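Local coordinates for protein probable mannosyltransferase KTR4 (Saccharomyces cerevisiae, PDB 5A07) that is a probable mannosyltransferase of the GT-A clan that binds guanosine-5'-diphosphate and a manganese ion, at residues Lys104-Ser109 / Gly135-Phe140; Glu128-Asn133 / Asn242-Gln247; Lys224-Trp229 / Ile323-Phe328; Asn290-Trp295 / Ala366-Ile371. All coordinates share one frame; numbering follows the deposited sequence. Where two conformers were deposited one is given.

Contact 1. Residues Lys104-Ser109 / Gly135-Phe140; sequences KGTILS and GYPYTF
Ile107 and Tyr138 are partners in a parallel strand pair that joins the two strands of a beta-alpha-beta unit in the main sheet of this GT-A fold. The evidence is in the ladder: Ile107, Leu108 and Ser109 pair in turn with Tyr138, Thr139 and Phe140, and the two short strands run at 36° to each other. Ile107 bonds through both its N and its O, the N giving to Pro137 O at 2.8 Å and the O receiving Thr139 N at 2.8 Å. Ser109 N then gives to Thr139 O at 2.9 Å, a carbonyl that also accepts from a water bound to Ser109 OG.

On the face bearing Ile107 and Tyr138, the two side chains lie next to each other and point the same way. Ile107 CD1 sits over one face of the phenol ring, 4.0 Å from its centroid and displaced toward the rim, while CG2 lines up alongside CD2 and CE2. The other face carries a polar pair: Thr106 OG1 and Thr139 OG1 stand 2.9 Å apart, with the side chains crossing at about a right angle. Thr106 OG1 is anti to its backbone N (chi1 -170°), which puts it 3.0 Å from Pro137 O as well. Before the ladder starts, Gly105 O faces the edge of the Tyr136 ring and the Pro137 CD methylene.

Helix 116-131 connects the two strands and covers the Ile107 face through Leu126 and Asn131. Glu127 binds the Tyr138 hydroxyl, strand 227-230 flanks 105-110 on its other side, and strand 164-168 flanks 138-142.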
# COMPACT_ATOMS: atom_id res chain seq x y z
N LYS B 104 11.45 -1.97 -16.43
CA LYS B 104 11.72 -0.56 -16.14
C LYS B 104 11.24 -0.20 -14.71
O LYS B 104 10.18 0.39 -14.51
CB LYS B 104 11.00 0.38 -17.12
CG LYS B 104 11.13 0.04 -18.55
CD LYS B 104 12.44 0.32 -19.12
CE LYS B 104 12.24 0.68 -20.61
NZ LYS B 104 13.52 0.32 -21.28
N GLY B 105 12.07 -0.58 -13.73
CA GLY B 105 11.67 -0.52 -12.36
C GLY B 105 12.80 -0.05 -11.49
O GLY B 105 13.99 -0.19 -11.87
N THR B 106 12.41 0.50 -10.33
CA THR B 106 13.36 0.96 -9.34
C THR B 106 12.81 0.65 -7.97
O THR B 106 11.59 0.61 -7.77
CB THR B 106 13.64 2.45 -9.48
OG1 THR B 106 14.74 2.87 -8.67
CG2 THR B 106 12.40 3.28 -9.21
N ILE B 107 13.74 0.46 -7.04
CA ILE B 107 13.42 0.49 -5.62
C ILE B 107 13.43 1.91 -5.18
O ILE B 107 14.36 2.63 -5.50
CB ILE B 107 14.43 -0.33 -4.86
CG1 ILE B 107 14.33 -1.75 -5.36
CG2 ILE B 107 14.06 -0.30 -3.40
CD1 ILE B 107 15.60 -2.41 -5.24
N LEU B 108 12.34 2.38 -4.58
CA LEU B 108 12.18 3.76 -4.24
C LEU B 108 12.11 3.99 -2.75
O LEU B 108 11.36 3.31 -2.05
CB LEU B 108 10.87 4.30 -4.85
CG LEU B 108 10.47 5.70 -4.38
CD1 LEU B 108 11.40 6.79 -4.87
CD2 LEU B 108 9.06 6.04 -4.84
N SER B 109 12.85 4.98 -2.24
CA SER B 109 12.71 5.36 -0.86
C SER B 109 12.68 6.90 -0.75
O SER B 109 13.62 7.58 -1.20
CB SER B 109 13.88 4.90 0.03
OG SER B 109 14.27 3.54 -0.13
N GLY B 135 19.39 -6.93 -9.23
CA GLY B 135 20.14 -5.70 -9.44
C GLY B 135 19.39 -4.50 -9.91
O GLY B 135 19.94 -3.67 -10.60
N TYR B 136 18.11 -4.38 -9.52
CA TYR B 136 17.35 -3.18 -9.83
C TYR B 136 17.99 -2.00 -9.11
O TYR B 136 18.50 -2.10 -7.97
CB TYR B 136 15.84 -3.35 -9.46
CG TYR B 136 15.16 -4.19 -10.57
CD1 TYR B 136 14.77 -3.60 -11.76
CD2 TYR B 136 14.96 -5.56 -10.45
CE1 TYR B 136 14.22 -4.34 -12.81
CE2 TYR B 136 14.43 -6.31 -11.49
CZ TYR B 136 14.10 -5.69 -12.69
OH TYR B 136 13.56 -6.39 -13.69
N PRO B 137 17.91 -0.84 -9.71
CA PRO B 137 18.46 0.36 -9.12
C PRO B 137 17.64 0.96 -8.00
O PRO B 137 16.48 0.60 -7.80
CB PRO B 137 18.40 1.38 -10.27
CG PRO B 137 17.30 0.89 -11.16
CD PRO B 137 17.27 -0.61 -11.01
N TYR B 138 18.31 1.77 -7.19
CA TYR B 138 17.65 2.52 -6.13
C TYR B 138 17.51 3.97 -6.47
O TYR B 138 18.48 4.62 -6.90
CB TYR B 138 18.43 2.43 -4.82
CG TYR B 138 18.48 1.04 -4.23
CD1 TYR B 138 19.42 0.12 -4.71
CD2 TYR B 138 17.66 0.65 -3.19
CE1 TYR B 138 19.50 -1.18 -4.18
CE2 TYR B 138 17.72 -0.65 -2.67
CZ TYR B 138 18.63 -1.55 -3.17
OH TYR B 138 18.71 -2.84 -2.69
N THR B 139 16.34 4.49 -6.16
CA THR B 139 16.08 5.89 -6.26
C THR B 139 15.73 6.41 -4.89
O THR B 139 14.81 5.87 -4.21
CB THR B 139 14.91 6.19 -7.21
OG1 THR B 139 15.20 5.70 -8.53
CG2 THR B 139 14.67 7.69 -7.34
N PHE B 140 16.43 7.48 -4.45
CA PHE B 140 16.14 8.11 -3.21
C PHE B 140 15.64 9.55 -3.42
O PHE B 140 16.26 10.31 -4.19
CB PHE B 140 17.38 8.19 -2.33
CG PHE B 140 17.95 6.87 -2.00
CD1 PHE B 140 18.82 6.23 -2.86
CD2 PHE B 140 17.55 6.22 -0.85
CE1 PHE B 140 19.35 5.01 -2.57
CE2 PHE B 140 18.09 4.98 -0.57
CZ PHE B 140 18.97 4.38 -1.39
O HOH W 1 15.70 3.38 -2.59

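Contact 2. Residues Glu128-Asn133 / Asn242-Gln247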
# COMPACT_ATOMS: atom_id res chain seq x y z
N GLU B 128 19.67 -8.97 0.38
CA GLU B 128 19.94 -10.35 0.79
C GLU B 128 18.78 -11.27 0.36
O GLU B 128 19.01 -12.38 -0.09
CB GLU B 128 20.12 -10.42 2.29
CG GLU B 128 20.33 -11.82 2.92
CD GLU B 128 21.46 -12.63 2.24
OE1 GLU B 128 22.38 -12.03 1.63
OE2 GLU B 128 21.42 -13.87 2.21
N GLU B 129 17.53 -10.83 0.48
CA GLU B 129 16.42 -11.71 0.20
C GLU B 129 15.99 -11.65 -1.26
O GLU B 129 15.25 -12.52 -1.71
CB GLU B 129 15.21 -11.34 1.07
CG GLU B 129 15.47 -11.43 2.59
CD GLU B 129 16.08 -12.79 3.09
OE1 GLU B 129 15.86 -13.84 2.47
OE2 GLU B 129 16.87 -12.77 4.10
N TYR B 130 16.39 -10.61 -1.98
CA TYR B 130 15.93 -10.39 -3.36
C TYR B 130 16.93 -9.76 -4.33
O TYR B 130 17.39 -10.41 -5.32
CB TYR B 130 14.63 -9.58 -3.37
CG TYR B 130 14.15 -9.27 -4.80
CD1 TYR B 130 13.71 -10.28 -5.63
CD2 TYR B 130 14.21 -8.01 -5.33
CE1 TYR B 130 13.29 -10.05 -6.90
CE2 TYR B 130 13.79 -7.72 -6.66
CZ TYR B 130 13.34 -8.77 -7.43
OH TYR B 130 12.88 -8.57 -8.70
N ASN B 131 17.26 -8.52 -4.08
CA ASN B 131 17.86 -7.71 -5.11
C ASN B 131 19.30 -8.04 -5.49
O ASN B 131 19.72 -7.67 -6.55
CB ASN B 131 17.70 -6.22 -4.80
CG ASN B 131 17.69 -5.34 -6.08
OD1 ASN B 131 17.23 -5.76 -7.13
ND2 ASN B 131 18.32 -4.16 -5.98
N LYS B 132 20.04 -8.77 -4.66
CA LYS B 132 21.39 -9.13 -5.00
C LYS B 132 21.39 -10.03 -6.21
O LYS B 132 22.38 -10.08 -6.92
CB LYS B 132 22.11 -9.83 -3.85
CG LYS B 132 21.63 -11.26 -3.60
CD LYS B 132 22.32 -11.86 -2.38
CE LYS B 132 21.83 -13.28 -2.13
NZ LYS B 132 22.50 -13.75 -0.89
N ASN B 133 20.27 -10.69 -6.49
CA ASN B 133 20.20 -11.54 -7.67
C ASN B 133 19.56 -10.94 -8.90
O ASN B 133 19.53 -11.58 -9.95
CB ASN B 133 19.47 -12.86 -7.30
CG ASN B 133 20.25 -13.68 -6.35
OD1 ASN B 133 21.46 -13.73 -6.46
ND2 ASN B 133 19.63 -14.20 -5.35
N ASN B 242 13.09 -15.66 -5.52
CA ASN B 242 13.95 -16.13 -6.60
C ASN B 242 13.38 -15.97 -8.04
O ASN B 242 13.75 -16.69 -8.96
CB ASN B 242 14.30 -17.59 -6.33
CG ASN B 242 15.28 -17.70 -5.20
OD1 ASN B 242 16.27 -17.01 -5.17
ND2 ASN B 242 15.01 -18.56 -4.28
N TYR B 243 12.51 -15.02 -8.22
CA TYR B 243 12.00 -14.60 -9.51
C TYR B 243 11.98 -13.10 -9.51
O TYR B 243 11.89 -12.46 -8.46
CB TYR B 243 10.59 -15.15 -9.78
CG TYR B 243 9.54 -14.75 -8.76
CD1 TYR B 243 9.42 -15.44 -7.59
CD2 TYR B 243 8.72 -13.65 -8.98
CE1 TYR B 243 8.49 -15.08 -6.64
CE2 TYR B 243 7.81 -13.28 -8.06
CZ TYR B 243 7.68 -13.99 -6.89
OH TYR B 243 6.78 -13.64 -5.96
N ASP B 244 12.05 -12.54 -10.71
CA ASP B 244 11.97 -11.07 -10.93
C ASP B 244 10.55 -10.59 -10.70
O ASP B 244 9.62 -10.97 -11.40
CB ASP B 244 12.44 -10.77 -12.34
CG ASP B 244 12.57 -9.28 -12.64
OD1 ASP B 244 11.69 -8.48 -12.27
OD2 ASP B 244 13.60 -8.90 -13.24
N VAL B 245 10.37 -9.78 -9.66
CA VAL B 245 9.08 -9.38 -9.19
C VAL B 245 8.40 -8.43 -10.14
O VAL B 245 7.23 -8.59 -10.47
CB VAL B 245 9.20 -8.74 -7.78
CG1 VAL B 245 7.93 -8.08 -7.31
CG2 VAL B 245 9.55 -9.82 -6.77
N PHE B 246 9.15 -7.46 -10.65
CA PHE B 246 8.57 -6.57 -11.68
C PHE B 246 8.16 -7.33 -12.94
O PHE B 246 7.10 -7.06 -13.51
CB PHE B 246 9.52 -5.43 -12.05
CG PHE B 246 9.90 -4.53 -10.92
CD1 PHE B 246 8.99 -4.07 -10.02
CD2 PHE B 246 11.18 -4.02 -10.84
CE1 PHE B 246 9.34 -3.17 -9.05
CE2 PHE B 246 11.53 -3.13 -9.82
CZ PHE B 246 10.59 -2.70 -8.93
N GLN B 247 8.96 -8.27 -13.36
CA GLN B 247 8.59 -9.07 -14.57
C GLN B 247 7.39 -9.96 -14.28
O GLN B 247 6.60 -10.19 -15.17
CB GLN B 247 9.78 -9.92 -15.12
CG GLN B 247 10.94 -9.07 -15.62
CD GLN B 247 10.67 -8.31 -16.92
OE1 GLN B 247 9.57 -7.91 -17.18
NE2 GLN B 247 11.71 -8.12 -17.73
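Val245 N donates to Tyr130 OH at 2.9 Å with an N-H...O angle of 164°, the one hydrogen bond between these segments. In Tyr130 CG lies anti to the backbone N (chi1 177°), and the ring beyond it extends toward the start of helix 245-251. Two groups meet the ring at its edge: Tyr243 O, in the ring plane and 3.2 Å from CE1, and Asp244 CA, 3.5 Å from OH. Val245 CG2 makes a separate, oblique contact and stops 3.7 Å from CE1.

Asp244 stands at the N-cap of the second helix. Its OD1 accepts from Gln247 N at 2.9 Å, close to straight, although the donor comes from above the carboxylate plane, 49° out of it. The other oxygen, OD2, takes Tyr136 OH and the backbone N of Gly101, so both carboxylate oxygens are engaged. Buried there, the negative charge would probably be favoured by the positive end of the helix dipole. Phe134 stacks on the Tyr130 ring, and Trp229 of strand 227-230 meets it with the ring planes inclined, so the ring of Tyr130 carries helix 116-131 onto Trp229 of the main sheet.

The first turn of helix 245-251 thus has two of its amides taken up by side chains, one by an acidic residue at the N-cap and one by a tyrosine from a helix remote in sequence. The first is the classical N-cap arrangement; the second ties that cap to the helix of the beta-alpha-beta unit.

Contact 3. Residues Lys224-Trp229 / Ile323-Phe328; sequences KYKYVW and IVDLDF
Strands 227-229 and 323-325 run antiparallel, their short axes 4.8 Å apart at 166°, with Val228 and Val324 as the hydrogen-bonded pair and Tyr227-Asp325 and Trp229-Ile323 as the non-hydrogen-bonded pairs on either side. Val228 N gives to Val324 O and receives the reverse bond on its own O. Two residues on from the valine pair, Leu326 N reaches Lys226 O at 2.6 Å, just where segment 323-328 passes from strand into a weakly bonded helical turn.

The side chains of Trp229 and Ile323 lie side by side, pointing the same way. Ile323 CD1 is over one face of the indole, 3.6 Å from the centroid of the five-membered ring, a CH-pi contact. At the opposite end Lys226 extends across the strand end and bends only at its last torsion (chi4 55°), bringing NZ between two carboxylates in a salt-bridge network: 2.9 Å from Asp325 OD1 and 2.6 Å from Asp327 OD2. The first is approached on the syn side, near the carboxylate plane; the second from well above it. Asp325 OD1 also accepts from Asp327 N at 3.1 Å, the N-cap bond of the following helix, and the two donors come from opposite faces. Tyr227 OH is hydrogen-bonded to Asn250 OD1; a water also lies near it and Asp325 OD2. Leu326 CD1 touches Val228 CG1 at 3.9 Å on the face that carries Val228 and Val324.

Strand 105-110 hydrogen-bonds along the far side of 227-230, and strand 256-262 pairs with 322-325. Helix 245-251 packs on the face of Tyr227 and Trp229 through Val245, Phe246 and Met249.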
# COMPACT_ATOMS: atom_id res chain seq x y z
N LYS B 224 11.41 7.83 -16.15
CA LYS B 224 11.84 6.71 -16.96
C LYS B 224 11.38 5.32 -16.46
O LYS B 224 11.79 4.30 -17.02
CB LYS B 224 13.38 6.74 -17.06
CG LYS B 224 14.17 6.67 -15.73
CD LYS B 224 15.69 6.76 -15.95
CE LYS B 224 16.45 6.85 -14.64
NZ LYS B 224 16.22 8.10 -13.85
N TYR B 225 10.66 5.24 -15.36
CA TYR B 225 10.29 3.90 -14.83
C TYR B 225 8.78 3.65 -14.97
O TYR B 225 7.99 4.58 -14.79
CB TYR B 225 10.68 3.79 -13.37
CG TYR B 225 12.15 3.87 -13.08
CD1 TYR B 225 13.01 2.94 -13.55
CD2 TYR B 225 12.66 4.95 -12.42
CE1 TYR B 225 14.36 3.00 -13.28
CE2 TYR B 225 14.00 5.05 -12.15
CZ TYR B 225 14.85 4.07 -12.57
OH TYR B 225 16.19 4.21 -12.29
N LYS B 226 8.43 2.38 -15.16
CA LYS B 226 7.07 1.90 -15.11
C LYS B 226 6.67 1.36 -13.71
O LYS B 226 5.50 1.46 -13.30
CB LYS B 226 6.89 0.78 -16.17
CG LYS B 226 5.49 0.18 -16.21
CD LYS B 226 5.34 -0.75 -17.38
CE LYS B 226 4.03 -1.54 -17.37
NZ LYS B 226 2.82 -0.71 -17.29
N TYR B 227 7.66 0.81 -12.97
CA TYR B 227 7.37 0.14 -11.68
C TYR B 227 8.21 0.72 -10.59
O TYR B 227 9.40 1.04 -10.85
CB TYR B 227 7.72 -1.31 -11.77
CG TYR B 227 6.84 -2.11 -12.68
CD1 TYR B 227 5.54 -2.46 -12.30
CD2 TYR B 227 7.27 -2.46 -13.94
CE1 TYR B 227 4.72 -3.17 -13.13
CE2 TYR B 227 6.44 -3.20 -14.77
CZ TYR B 227 5.17 -3.57 -14.36
OH TYR B 227 4.31 -4.29 -15.23
N VAL B 228 7.65 0.75 -9.37
CA VAL B 228 8.43 1.09 -8.20
C VAL B 228 8.17 0.01 -7.18
O VAL B 228 7.04 -0.54 -7.10
CB VAL B 228 8.16 2.48 -7.56
CG1 VAL B 228 8.43 3.67 -8.54
CG2 VAL B 228 6.79 2.56 -7.05
N TRP B 229 9.20 -0.32 -6.42
CA TRP B 229 9.08 -1.04 -5.19
C TRP B 229 9.38 0.02 -4.12
O TRP B 229 10.54 0.41 -3.94
CB TRP B 229 10.11 -2.18 -5.21
CG TRP B 229 10.11 -3.09 -4.03
CD1 TRP B 229 9.90 -2.75 -2.72
CD2 TRP B 229 10.41 -4.49 -4.04
NE1 TRP B 229 9.99 -3.90 -1.90
CE2 TRP B 229 10.30 -4.97 -2.70
CE3 TRP B 229 10.75 -5.39 -5.06
CZ2 TRP B 229 10.53 -6.31 -2.37
CZ3 TRP B 229 10.90 -6.71 -4.75
CH2 TRP B 229 10.79 -7.17 -3.40
N ILE B 323 4.36 -2.61 -4.46
CA ILE B 323 4.94 -2.74 -5.82
C ILE B 323 3.85 -2.09 -6.69
O ILE B 323 2.69 -2.51 -6.65
CB ILE B 323 5.06 -4.18 -6.24
CG1 ILE B 323 5.78 -5.07 -5.23
CG2 ILE B 323 5.79 -4.26 -7.55
CD1 ILE B 323 7.11 -4.64 -4.90
N VAL B 324 4.19 -1.09 -7.46
CA VAL B 324 3.15 -0.35 -8.17
C VAL B 324 3.54 -0.08 -9.62
O VAL B 324 4.68 0.27 -9.96
CB VAL B 324 2.64 0.89 -7.39
CG1 VAL B 324 3.76 1.78 -7.00
CG2 VAL B 324 1.58 1.62 -8.21
N ASP B 325 2.56 -0.31 -10.48
CA ASP B 325 2.62 -0.01 -11.89
C ASP B 325 2.24 1.46 -12.02
O ASP B 325 1.09 1.86 -11.87
CB ASP B 325 1.67 -0.94 -12.67
CG ASP B 325 1.71 -0.75 -14.22
OD1 ASP B 325 2.21 0.32 -14.67
OD2 ASP B 325 1.29 -1.70 -14.95
N LEU B 326 3.24 2.30 -12.28
CA LEU B 326 2.99 3.73 -12.33
C LEU B 326 2.05 4.17 -13.47
O LEU B 326 1.49 5.26 -13.36
CB LEU B 326 4.29 4.54 -12.44
CG LEU B 326 5.33 4.36 -11.32
CD1 LEU B 326 6.51 5.28 -11.51
CD2 LEU B 326 4.69 4.61 -9.99
N ASP B 327 1.87 3.35 -14.47
CA ASP B 327 0.85 3.62 -15.52
C ASP B 327 -0.54 3.77 -14.89
O ASP B 327 -1.34 4.54 -15.38
CB ASP B 327 0.74 2.48 -16.50
CG ASP B 327 1.92 2.36 -17.45
OD1 ASP B 327 2.85 3.13 -17.40
OD2 ASP B 327 1.85 1.50 -18.36
N PHE B 328 -0.86 3.03 -13.80
CA PHE B 328 -2.12 3.26 -13.17
C PHE B 328 -2.22 4.65 -12.52
O PHE B 328 -3.21 5.35 -12.66
CB PHE B 328 -2.47 2.10 -12.17
CG PHE B 328 -3.71 2.35 -11.44
CD1 PHE B 328 -4.96 2.31 -12.08
CD2 PHE B 328 -3.69 2.71 -10.10
CE1 PHE B 328 -6.14 2.59 -11.40
CE2 PHE B 328 -4.86 2.97 -9.41
CZ PHE B 328 -6.11 2.90 -10.07
O HOH W 2 1.74 -4.11 -14.72

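Contact 4. Residues Asn290-Trp295 / Ala366-Ile371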
# COMPACT_ATOMS: atom_id res chain seq x y z
N ASN B 290 -15.36 -4.71 -12.08
CA ASN B 290 -14.78 -5.68 -11.18
C ASN B 290 -13.96 -5.07 -10.01
O ASN B 290 -13.02 -5.72 -9.53
CB ASN B 290 -13.92 -6.72 -11.93
CG ASN B 290 -13.80 -8.06 -11.15
OD1 ASN B 290 -12.74 -8.83 -11.13
ND2 ASN B 290 -14.87 -8.36 -10.47
N GLY B 291 -14.34 -3.89 -9.57
CA GLY B 291 -13.71 -3.23 -8.44
C GLY B 291 -13.92 -3.96 -7.12
O GLY B 291 -14.86 -4.78 -6.94
N ALA B 292 -13.06 -3.63 -6.16
CA ALA B 292 -13.10 -4.31 -4.88
C ALA B 292 -14.15 -3.73 -3.96
O ALA B 292 -13.85 -3.24 -2.89
CB ALA B 292 -11.73 -4.28 -4.24
N PHE B 293 -15.42 -3.77 -4.37
CA PHE B 293 -16.45 -3.03 -3.66
C PHE B 293 -16.83 -3.60 -2.33
O PHE B 293 -17.05 -2.86 -1.40
CB PHE B 293 -17.70 -2.90 -4.55
CG PHE B 293 -17.41 -2.30 -5.89
CD1 PHE B 293 -16.85 -1.04 -6.00
CD2 PHE B 293 -17.71 -2.99 -7.04
CE1 PHE B 293 -16.56 -0.49 -7.25
CE2 PHE B 293 -17.44 -2.43 -8.28
CZ PHE B 293 -16.84 -1.18 -8.38
N ALA B 294 -16.87 -4.93 -2.19
CA ALA B 294 -17.17 -5.51 -0.94
C ALA B 294 -16.12 -5.14 0.16
O ALA B 294 -16.46 -4.85 1.33
CB ALA B 294 -17.31 -7.01 -1.12
N TRP B 295 -14.88 -5.16 -0.22
CA TRP B 295 -13.77 -4.79 0.68
C TRP B 295 -13.91 -3.38 1.22
O TRP B 295 -13.67 -3.15 2.41
CB TRP B 295 -12.47 -4.93 -0.08
CG TRP B 295 -11.19 -4.67 0.61
CD1 TRP B 295 -10.67 -5.34 1.66
CD2 TRP B 295 -10.20 -3.69 0.25
NE1 TRP B 295 -9.44 -4.84 2.00
CE2 TRP B 295 -9.12 -3.85 1.12
CE3 TRP B 295 -10.14 -2.71 -0.69
CZ2 TRP B 295 -8.00 -3.04 1.07
CZ3 TRP B 295 -9.00 -1.93 -0.77
CH2 TRP B 295 -7.95 -2.10 0.11
N ALA B 366 -10.07 0.05 -10.75
CA ALA B 366 -9.32 -1.06 -11.34
C ALA B 366 -10.00 -2.36 -11.00
O ALA B 366 -10.73 -2.46 -10.02
CB ALA B 366 -7.90 -1.12 -10.82
N ASP B 367 -9.72 -3.34 -11.83
CA ASP B 367 -10.20 -4.68 -11.66
C ASP B 367 -9.44 -5.33 -10.50
O ASP B 367 -8.23 -5.44 -10.54
CB ASP B 367 -9.87 -5.50 -12.93
CG ASP B 367 -10.45 -6.90 -12.89
OD1 ASP B 367 -10.52 -7.59 -11.83
OD2 ASP B 367 -10.88 -7.38 -13.95
N LYS B 368 -10.16 -5.83 -9.51
CA LYS B 368 -9.53 -6.34 -8.33
C LYS B 368 -8.59 -7.56 -8.55
O LYS B 368 -7.71 -7.83 -7.69
CB LYS B 368 -10.55 -6.63 -7.26
CG LYS B 368 -11.42 -7.84 -7.57
CD LYS B 368 -12.65 -7.72 -6.69
CE LYS B 368 -13.32 -9.05 -6.48
NZ LYS B 368 -14.12 -9.34 -7.60
N SER B 369 -8.77 -8.29 -9.65
CA SER B 369 -7.92 -9.44 -9.98
C SER B 369 -6.54 -9.00 -10.53
O SER B 369 -5.66 -9.84 -10.68
CB SER B 369 -8.63 -10.37 -10.97
OG SER B 369 -8.82 -9.70 -12.22
N SER B 370 -6.35 -7.70 -10.76
CA SER B 370 -5.08 -7.13 -11.12
C SER B 370 -4.22 -6.69 -9.91
O SER B 370 -3.14 -6.14 -10.12
CB SER B 370 -5.22 -5.94 -12.12
OG SER B 370 -5.79 -4.78 -11.51
N ILE B 371 -4.73 -6.87 -8.69
CA ILE B 371 -4.09 -6.44 -7.44
C ILE B 371 -3.63 -7.74 -6.73
O ILE B 371 -4.47 -8.65 -6.45
CB ILE B 371 -5.04 -5.63 -6.57
CG1 ILE B 371 -5.49 -4.35 -7.32
CG2 ILE B 371 -4.39 -5.34 -5.24
CD1 ILE B 371 -6.55 -3.60 -6.60
O HOH W 3 -16.13 -6.94 -7.94
O HOH W 4 -10.06 -3.27 -7.46
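Lys368 lies inside an Asx turn begun by Asp367, between helix 354-365 and strand 371-373, and this turn meets Asn290 and the loop that leads into helix 293-297. Lys368 N gives the direct backbone bond, to Asn290 O at 2.9 Å. It is nearly straight at the hydrogen (172°), though the donor stands 37° above the carbonyl plane.

The lysine chain then runs over the other segment's backbone. Its CG, set between backbone N and carbonyl carbon (chi1 71°), lies 3.3 Å from Asn290 O, while CB rests 4.0 Å from the methyl of Ala292. At the tip, NZ donates to a water 3.1 Å away, which in turn gives to Gly291 O. Gly291 CA also touches Ala366 O.

Asp367 shapes the turn. Its OD1 accepts from Ser369 N at 2.9 Å and Ser369 OG at 2.7 Å, both on the same face of the carboxylate. Its carbonyl O takes both Ser370 OG, at 2.7 Å, and Ser370 N. Nearby, Trp421 of helix 418-425 and Ala363 cover Ala292.

With two of its oxygens each held by two donors, Asp367 has its backbone and carboxylate fixed by the serines that follow, which probably helps to hold Lys368 N where it meets Asn290 O. The junction includes one direct backbone bond, aliphatic packing and a water-mediated link from the ammonium group.

Overall arrangement
Contacts 1 and 3 share the main sheet: strands 105-110 and 227-230 are neighbours in it, and the contact centres are about 10 Å apart. Contact 2, centre to centre about 12 Å from contact 1 and about 16 Å from contact 3, joins helix 116-131 to helix 245-251 beside that sheet, with Phe246 packed on Tyr227. Contact 4 lies farther off, its centre about 19 Å from that of contact 3, which it touches where Phe328 meets Ala366. Along the chain contact 1 closes before contacts 3 and 4 open, whereas contact 2 alternates with 1 and 3, and 3 with 4. Distant sequence is thereby gathered around one GT-A sheet, the side chain of Ser109 about 6 Å from the bound guanosine-5'-diphosphate.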